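Local coordinates for excinuclease ABC, subunit A. (Deinococcus radiodurans, PDB 2VF7), which binds DNA, ATP and zinc and probably takes part in DNA damage recognition and repair as an ABC-type ATPase of the UvrA family, at residues A[65-68]-A[73-76]. The protein carries 1 engineered substitution. Numbering follows the deposited sequence.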
loop_
_atom_site.group_PDB
_atom_site.type_symbol
_atom_site.label_atom_id
_atom_site.label_comp_id
_atom_site.label_asym_id
_atom_site.label_seq_id
_atom_site.Cartn_x
_atom_site.Cartn_y
_atom_site.Cartn_z
ATOM N N TYR A 65 -9.060 -2.357 -9.422
ATOM C CA TYR A 65 -8.994 -3.196 -8.238
ATOM C C TYR A 65 -8.522 -2.413 -7.019
ATOM O O TYR A 65 -9.218 -2.389 -5.992
ATOM C CB TYR A 65 -8.149 -4.464 -8.487
ATOM C CG TYR A 65 -8.241 -5.473 -7.359
ATOM C CD1 TYR A 65 -9.370 -6.289 -7.204
ATOM C CD2 TYR A 65 -7.216 -5.585 -6.418
ATOM C CE1 TYR A 65 -9.458 -7.198 -6.149
ATOM C CE2 TYR A 65 -7.302 -6.483 -5.358
ATOM C CZ TYR A 65 -8.418 -7.286 -5.237
ATOM O OH TYR A 65 -8.465 -8.178 -4.191
ATOM N N LEU A 66 -7.373 -1.747 -7.136
ATOM C CA LEU A 66 -6.772 -1.055 -5.985
ATOM C C LEU A 66 -7.588 0.120 -5.465
ATOM O O LEU A 66 -7.505 0.452 -4.294
ATOM C CB LEU A 66 -5.333 -0.622 -6.278
ATOM C CG LEU A 66 -4.298 -1.729 -6.497
ATOM C CD1 LEU A 66 -3.120 -1.188 -7.316
ATOM C CD2 LEU A 66 -3.817 -2.346 -5.182
ATOM N N GLU A 67 -8.369 0.748 -6.336
ATOM C CA GLU A 67 -9.268 1.828 -5.934
ATOM C C GLU A 67 -10.528 1.307 -5.237
ATOM O O GLU A 67 -11.231 2.044 -4.552
ATOM C CB GLU A 67 -9.682 2.639 -7.147
ATOM C CG GLU A 67 -8.586 3.478 -7.776
ATOM C CD GLU A 67 -9.152 4.489 -8.757
ATOM O OE1 GLU A 67 -10.396 4.683 -8.775
ATOM O OE2 GLU A 67 -8.359 5.093 -9.510
ATOM N N SER A 68 -10.820 0.035 -5.435
ATOM C CA SER A 68 -11.915 -0.606 -4.754
ATOM C C SER A 68 -11.486 -1.148 -3.407
ATOM O O SER A 68 -12.274 -1.113 -2.463
ATOM C CB SER A 68 -12.473 -1.727 -5.610
ATOM O OG SER A 68 -13.138 -1.184 -6.725
ATOM N N ALA A 73 -7.876 6.422 -0.688
ATOM C CA ALA A 73 -6.507 6.251 -0.206
ATOM C C ALA A 73 -5.593 5.629 -1.268
ATOM O O ALA A 73 -4.521 5.115 -0.955
ATOM C CB ALA A 73 -6.505 5.409 1.064
ATOM N N ARG A 74 -6.026 5.694 -2.526
ATOM C CA ARG A 74 -5.294 5.131 -3.661
ATOM C C ARG A 74 -5.734 5.865 -4.928
ATOM O O ARG A 74 -5.104 5.754 -5.980
ATOM C CB ARG A 74 -5.561 3.624 -3.781
ATOM C CG ARG A 74 -4.333 2.765 -4.097
ATOM C CD ARG A 74 -4.147 2.571 -5.599
ATOM N NE ARG A 74 -3.429 3.676 -6.233
ATOM C CZ ARG A 74 -3.526 4.006 -7.520
ATOM N NH1 ARG A 74 -4.335 3.337 -8.331
ATOM N NH2 ARG A 74 -2.816 5.020 -7.994
ATOM N N ARG A 75 -6.811 6.639 -4.813
ATOM C CA ARG A 75 -7.259 7.485 -5.911
ATOM C C ARG A 75 -6.302 8.667 -6.111
ATOM O O ARG A 75 -6.656 9.686 -6.711
ATOM C CB ARG A 75 -8.704 7.949 -5.695
ATOM C CG ARG A 75 -9.692 6.804 -5.564
ATOM C CD ARG A 75 -11.100 7.240 -5.891
ATOM N NE ARG A 75 -12.033 6.124 -5.777
ATOM C CZ ARG A 75 -13.063 6.071 -4.934
ATOM N NH1 ARG A 75 -13.331 7.085 -4.118
ATOM N NH2 ARG A 75 -13.840 4.998 -4.919
ATOM N N LEU A 76 -5.087 8.506 -5.585
ATOM C CA LEU A 76 -3.929 9.325 -5.930
ATOM C C LEU A 76 -3.481 9.037 -7.370
ATOM O O LEU A 76 -2.666 9.775 -7.928
ATOM C CB LEU A 76 -2.775 9.036 -4.954
ATOM C CG LEU A 76 -2.290 7.594 -4.702
ATOM C CD1 LEU A 76 -1.505 7.014 -5.880
ATOM C CD2 LEU A 76 -1.462 7.510 -3.422
#
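Glu67 meets Arg74 and Arg75 where the last turn of helix 49-69 is followed by the loop to helix 77-80. This helix follows the first Walker A P-loop of the ABC ATPase, but the contact, at its far end, lies near the surface beside the second subunit, away from the nucleotide. The CA atoms of Glu67 and Arg74 are 5.6 Å apart. Glu67 is extended beyond CG and crosses the side chain of Arg75 at about a right angle. Its OE1 lies at the edge of the Arg75 guanidinium, in plane, and makes a long salt bridge to Arg75 NE (3.7 Å). The carboxylate is turned 76° from that plane. Arg75 CG lies over one face of the carboxylate, 4.0 Å from Glu67 CD. With an alanine in place of Arg75, Glu67 OE1 would probably lose this ion pair and the carboxylate the cover over one face. Glu67 OE2 has a weak, long ion pair with Arg63. Ser112 of the second subunit packs against Arg75. In Arg74 a bend at chi2 (-91°) brings CD onto Leu66 CB, with CB and CG beside Leu66 O, and a second at chi3 turns the guanidinium aside. That guanidinium lies obliquely near Glu67 CG; Arg74 NH1 is 4.5 Å from Glu67 OE2, with no N-H aimed at it. The closest contact between the segments is Arg74 CD on Leu66 CB, at 3.5 Å.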